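Long-range contacts in V-type ATPase 116 kDa subunit (Meiothermus ruber, PDB 3RRK), which probably forms, as the cytoplasmic N-terminal domain of subunit I, part of a rotary proton-transporting V-ATPase: residues E15-A20 with R309-Y314; Y52-T57 with A276-A281. All blocks are in the same frame, centred on the assembly; numbering follows the deposited sequence.

Interaction 1 of 2, residues E15-A20 with R309-Y314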
loop_
_atom_site.group_PDB
_atom_site.type_symbol
_atom_site.label_atom_id
_atom_site.label_comp_id
_atom_site.label_asym_id
_atom_site.label_seq_id
_atom_site.Cartn_x
_atom_site.Cartn_y
_atom_site.Cartn_z
ATOM N N GLU A 15 26.991 -16.747 31.881
ATOM C CA GLU A 15 25.870 -15.831 31.604
ATOM C C GLU A 15 24.507 -16.362 32.073
ATOM O O GLU A 15 24.157 -17.515 31.814
ATOM C CB GLU A 15 25.786 -15.499 30.108
ATOM C CG GLU A 15 26.952 -14.701 29.556
ATOM C CD GLU A 15 26.893 -14.566 28.042
ATOM O OE1 GLU A 15 26.070 -15.271 27.412
ATOM O OE2 GLU A 15 27.669 -13.754 27.484
ATOM N N LYS A 16 23.737 -15.504 32.740
ATOM C CA LYS A 16 22.405 -15.867 33.213
ATOM C C LYS A 16 21.453 -16.076 32.039
ATOM O O LYS A 16 21.484 -15.324 31.071
ATOM C CB LYS A 16 21.858 -14.796 34.165
ATOM C CG LYS A 16 20.400 -15.011 34.572
ATOM C CD LYS A 16 19.943 -14.040 35.659
ATOM C CE LYS A 16 20.529 -14.406 37.016
ATOM N NZ LYS A 16 20.020 -13.524 38.102
ATOM N N LEU A 17 20.626 -17.118 32.117
ATOM C CA LEU A 17 19.598 -17.351 31.108
ATOM C C LEU A 17 18.213 -17.258 31.729
ATOM O O LEU A 17 17.986 -17.731 32.837
ATOM C CB LEU A 17 19.760 -18.710 30.413
ATOM C CG LEU A 17 18.610 -19.016 29.433
ATOM C CD1 LEU A 17 18.822 -18.371 28.026
ATOM C CD2 LEU A 17 18.362 -20.511 29.312
ATOM N N ILE A 18 17.289 -16.632 31.019
ATOM C CA ILE A 18 15.935 -16.513 31.507
ATOM C C ILE A 18 15.021 -16.955 30.389
ATOM O O ILE A 18 15.135 -16.484 29.266
ATOM C CB ILE A 18 15.617 -15.078 31.936
ATOM C CG1 ILE A 18 16.675 -14.580 32.915
ATOM C CG2 ILE A 18 14.252 -15.008 32.588
ATOM C CD1 ILE A 18 17.131 -13.176 32.624
ATOM N N VAL A 19 14.130 -17.885 30.699
ATOM C CA VAL A 19 13.286 -18.478 29.690
ATOM C C VAL A 19 11.851 -18.498 30.167
ATOM O O VAL A 19 11.588 -18.739 31.340
ATOM C CB VAL A 19 13.706 -19.917 29.413
ATOM C CG1 VAL A 19 12.935 -20.465 28.219
ATOM C CG2 VAL A 19 15.197 -19.988 29.170
ATOM N N ALA A 20 10.919 -18.249 29.255
ATOM C CA ALA A 20 9.512 -18.331 29.587
ATOM C C ALA A 20 8.753 -19.061 28.478
ATOM O O ALA A 20 9.196 -19.093 27.330
ATOM C CB ALA A 20 8.933 -16.941 29.834
ATOM N N ARG A 309 8.533 -20.422 22.881
ATOM C CA ARG A 309 9.162 -19.892 24.078
ATOM C C ARG A 309 10.067 -18.746 23.683
ATOM O O ARG A 309 10.481 -18.642 22.528
ATOM C CB ARG A 309 10.052 -20.969 24.681
ATOM C CG ARG A 309 11.160 -21.360 23.714
ATOM C CD ARG A 309 12.158 -22.332 24.310
ATOM N NE ARG A 309 13.220 -21.669 25.067
ATOM C CZ ARG A 309 14.482 -21.542 24.655
ATOM N NH1 ARG A 309 14.864 -22.029 23.479
ATOM N NH2 ARG A 309 15.370 -20.926 25.427
ATOM N N ASP A 310 10.397 -17.896 24.643
ATOM C CA ASP A 310 11.424 -16.889 24.409
ATOM C C ASP A 310 12.418 -16.807 25.559
ATOM O O ASP A 310 12.053 -16.838 26.730
ATOM C CB ASP A 310 10.822 -15.515 24.088
ATOM C CG ASP A 310 9.558 -15.228 24.873
ATOM O OD1 ASP A 310 9.649 -14.897 26.077
ATOM O OD2 ASP A 310 8.468 -15.318 24.273
ATOM N N GLN A 311 13.689 -16.722 25.203
ATOM C CA GLN A 311 14.745 -16.647 26.183
ATOM C C GLN A 311 15.315 -15.239 26.192
ATOM O O GLN A 311 14.877 -14.384 25.429
ATOM C CB GLN A 311 15.849 -17.648 25.828
ATOM C CG GLN A 311 16.892 -17.130 24.824
ATOM C CD GLN A 311 16.508 -17.379 23.366
ATOM O OE1 GLN A 311 15.365 -17.738 23.058
ATOM N NE2 GLN A 311 17.471 -17.198 22.462
ATOM N N ILE A 312 16.269 -15.000 27.085
ATOM C CA ILE A 312 17.228 -13.909 26.935
ATOM C C ILE A 312 18.511 -14.304 27.649
ATOM O O ILE A 312 18.530 -14.457 28.876
ATOM C CB ILE A 312 16.723 -12.514 27.436
ATOM C CG1 ILE A 312 17.830 -11.467 27.270
ATOM C CG2 ILE A 312 16.278 -12.557 28.885
ATOM C CD1 ILE A 312 17.545 -10.130 27.932
ATOM N N VAL A 313 19.571 -14.503 26.871
ATOM C CA VAL A 313 20.867 -14.835 27.442
ATOM C C VAL A 313 21.467 -13.582 28.083
ATOM O O VAL A 313 21.118 -12.457 27.718
ATOM C CB VAL A 313 21.828 -15.463 26.402
ATOM C CG1 VAL A 313 22.949 -16.232 27.109
ATOM C CG2 VAL A 313 21.070 -16.408 25.473
ATOM N N TYR A 314 22.343 -13.786 29.060
ATOM C CA TYR A 314 22.929 -12.687 29.817
ATOM C C TYR A 314 21.904 -11.583 30.085
ATOM O O TYR A 314 21.128 -11.652 31.040
ATOM C CB TYR A 314 24.144 -12.122 29.080
ATOM C CG TYR A 314 25.115 -11.424 29.993
ATOM C CD1 TYR A 314 24.681 -10.845 31.176
ATOM C CD2 TYR A 314 26.467 -11.358 29.683
ATOM C CE1 TYR A 314 25.558 -10.210 32.021
ATOM C CE2 TYR A 314 27.357 -10.727 30.526
ATOM C CZ TYR A 314 26.896 -10.153 31.694
ATOM O OH TYR A 314 27.772 -9.519 32.542
#

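Interaction 2 of 2, residues Y52-T57 with A276-A281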
loop_
_atom_site.group_PDB
_atom_site.type_symbol
_atom_site.label_atom_id
_atom_site.label_comp_id
_atom_site.label_asym_id
_atom_site.label_seq_id
_atom_site.Cartn_x
_atom_site.Cartn_y
_atom_site.Cartn_z
ATOM N N TYR A 52 12.839 -7.073 34.753
ATOM C CA TYR A 52 13.357 -7.125 33.386
ATOM C C TYR A 52 12.538 -6.252 32.420
ATOM O O TYR A 52 12.525 -6.474 31.210
ATOM C CB TYR A 52 13.445 -8.575 32.911
ATOM C CG TYR A 52 14.372 -9.398 33.777
ATOM C CD1 TYR A 52 15.749 -9.347 33.595
ATOM C CD2 TYR A 52 13.875 -10.206 34.796
ATOM C CE1 TYR A 52 16.607 -10.085 34.392
ATOM C CE2 TYR A 52 14.725 -10.949 35.599
ATOM C CZ TYR A 52 16.093 -10.883 35.392
ATOM O OH TYR A 52 16.953 -11.616 36.185
ATOM N N ARG A 53 11.869 -5.255 32.991
ATOM C CA ARG A 53 11.054 -4.277 32.279
ATOM C C ARG A 53 11.956 -3.346 31.473
ATOM O O ARG A 53 12.924 -2.810 32.010
ATOM C CB ARG A 53 10.289 -3.472 33.327
ATOM C CG ARG A 53 9.374 -2.383 32.825
ATOM C CD ARG A 53 8.959 -1.514 34.006
ATOM N NE ARG A 53 7.732 -0.751 33.773
ATOM C CZ ARG A 53 7.687 0.452 33.208
ATOM N NH1 ARG A 53 8.803 1.038 32.795
ATOM N NH2 ARG A 53 6.524 1.066 33.049
ATOM N N LEU A 54 11.647 -3.155 30.192
ATOM C CA LEU A 54 12.453 -2.303 29.313
ATOM C C LEU A 54 12.547 -0.873 29.828
ATOM O O LEU A 54 11.537 -0.306 30.257
ATOM C CB LEU A 54 11.840 -2.264 27.913
ATOM C CG LEU A 54 11.804 -3.538 27.076
ATOM C CD1 LEU A 54 11.100 -3.282 25.776
ATOM C CD2 LEU A 54 13.206 -4.045 26.819
ATOM N N SER A 55 13.742 -0.279 29.769
ATOM C CA SER A 55 13.919 1.137 30.134
ATOM C C SER A 55 13.359 2.067 29.058
ATOM O O SER A 55 13.191 1.659 27.910
ATOM C CB SER A 55 15.396 1.471 30.408
ATOM O OG SER A 55 16.206 1.354 29.247
ATOM N N PRO A 56 13.053 3.319 29.424
ATOM C CA PRO A 56 12.600 4.270 28.402
ATOM C C PRO A 56 13.545 4.220 27.227
ATOM O O PRO A 56 13.135 4.229 26.074
ATOM C CB PRO A 56 12.709 5.613 29.110
ATOM C CG PRO A 56 12.466 5.276 30.569
ATOM C CD PRO A 56 12.956 3.867 30.787
ATOM N N THR A 57 14.827 4.121 27.537
ATOM C CA THR A 57 15.851 3.999 26.512
ATOM C C THR A 57 15.705 2.763 25.626
ATOM O O THR A 57 15.793 2.862 24.401
ATOM C CB THR A 57 17.245 4.084 27.138
ATOM O OG1 THR A 57 17.455 5.427 27.600
ATOM C CG2 THR A 57 18.306 3.734 26.128
ATOM N N ALA A 276 10.091 -9.934 23.308
ATOM C CA ALA A 276 10.219 -11.104 24.186
ATOM C C ALA A 276 10.516 -10.684 25.617
ATOM O O ALA A 276 9.813 -11.055 26.559
ATOM C CB ALA A 276 11.320 -12.027 23.681
ATOM N N VAL A 277 11.578 -9.914 25.769
ATOM C CA VAL A 277 11.930 -9.367 27.062
ATOM C C VAL A 277 10.766 -8.616 27.712
ATOM O O VAL A 277 10.488 -8.796 28.900
ATOM C CB VAL A 277 13.127 -8.417 26.936
ATOM C CG1 VAL A 277 13.452 -7.787 28.281
ATOM C CG2 VAL A 277 14.319 -9.167 26.370
ATOM N N ALA A 278 10.086 -7.781 26.932
ATOM C CA ALA A 278 8.997 -6.960 27.466
ATOM C C ALA A 278 7.798 -7.800 27.885
ATOM O O ALA A 278 7.207 -7.564 28.944
ATOM C CB ALA A 278 8.577 -5.892 26.459
ATOM N N ASP A 279 7.442 -8.772 27.048
ATOM C CA ASP A 279 6.311 -9.651 27.325
ATOM C C ASP A 279 6.601 -10.529 28.535
ATOM O O ASP A 279 5.781 -10.666 29.433
ATOM C CB ASP A 279 6.011 -10.533 26.118
ATOM C CG ASP A 279 5.624 -9.734 24.892
ATOM O OD1 ASP A 279 5.352 -8.515 25.023
ATOM O OD2 ASP A 279 5.587 -10.337 23.797
ATOM N N MET A 280 7.782 -11.125 28.542
ATOM C CA MET A 280 8.251 -11.873 29.689
ATOM C C MET A 280 8.099 -11.061 30.967
ATOM O O MET A 280 7.455 -11.504 31.905
ATOM C CB MET A 280 9.706 -12.258 29.479
ATOM C CG MET A 280 10.332 -12.985 30.636
ATOM S SD MET A 280 12.030 -13.373 30.215
ATOM C CE MET A 280 11.758 -14.386 28.778
ATOM N N ALA A 281 8.686 -9.871 30.999
ATOM C CA ALA A 281 8.603 -8.997 32.170
ATOM C C ALA A 281 7.170 -8.604 32.504
ATOM O O ALA A 281 6.880 -8.199 33.627
ATOM C CB ALA A 281 9.463 -7.743 31.971
#

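Interaction 1 of 2, residues E15-A20 with R309-Y314
Glu15 lies across Tyr314 at nearly a right angle where strand 15-21 begins, next to the C-terminal end of the modelled chain. Its CB is 3.9 Å from Tyr314 CB, and its CG comes obliquely to the ring, 3.4 Å from Tyr314 CD2. Chi1 of -66° places CG beside the backbone N, and the extended chain sets the carboxylate alongside the tyrosine, its plane 47° from the ring's. CD is 3.6 Å and OE2 3.5 Å from Tyr314 CD2, while OE1 turns to Val313 CG1 at 3.3 Å. Replacing Glu15 by an alanine removes the chain packed obliquely against the tyrosine and would probably leave that ring freer to turn, with the weak, long ion pair to Lys298 lost.

Ile18 with Ile312 and Ala20 with Asp310 are hydrogen-bonded antiparallel pairs, Ile312 N to Ile18 O measuring 2.9 Å. Beta-branched residues suit extended backbone; the two isoleucines lie side by side, pointing the same way. On the opposite face Val19 CG1 reaches the Arg309 guanidinium edge, in its plane.

In this four-stranded antiparallel sheet 15-21 is an inner strand, hydrogen-bonded also to 287-293, and 310-313 is outermost. Helix 224-281 packs on the Ile18 and Ile312 face, and Leu29 of helix 26-36 touches Val19 and Arg309.

Interaction 2 of 2, residues Y52-T57 with A276-A281
The carbonyl of Tyr52 fits between two methyl bumps one helical turn apart: Tyr52 O is 3.3 Å from Val277 CG1 and 3.4 Å from Ala281 CB. Small residues suit this side of the helix. Ala281 adds just one methyl, which lets the loop backbone come close enough for Arg53 N to lie 3.6 Å from Ala281 CB. Tyr52 CB meets the same methyl at 4.2 Å before its ring leads away from the helix, toward strand 15-21.

Two residues on, Leu54 fills the next part of the surface with its branched end. Its CG stands beside the backbone N (chi1 -66°), which brings the fork down to the helix, where the two methyls divide the work. CD1 rests on the low bump of Ala278, 3.7 Å from Ala278 CB, whereas CD2 meets the taller Val277, 4.0 Å from Val277 CG1. The valine methyl is thus shared, touching the Tyr52 carbonyl and the leucine together; with CG1 anti to the backbone N (chi1 177°), it projects toward both. Beyond Leu54 the chain enters helix 56-79, N-capped by Ser55. Residues 52-57 belong to the N-terminal proximal lobe of subunit I, and the contact seats that loop on the end of the long helix 224-281.

No hydrogen bond crosses between 52-57 and 276-281. The Tyr52 carbonyl oxygen meets methyls of Val277 and Ala281 and no donor from 276-281, so this partly exposed contact depends on complementary shape rather than on directional polar bonds.

From the N terminus the chain lays down strand 15-21, and residues 52-57 then lead it into helix 56-79. It travels out to the three-stranded sheet at the far end and returns along helix 224-281, whose last turns meet 52-57 again; interaction 2 thereby closes a loop of 218 intervening residues. After strand 287-293 and helix 298-303, strand 310-313 pairs with the first strand, so interaction 1 closes the larger loop with interaction 2 nested inside it. The two centres lie about 13 Å apart and touch: Ile18 packs on Tyr52 and Met280, and Asp310 on Ala276 and Met280. Together they tie sheet, loop and returning long helix into one lobe.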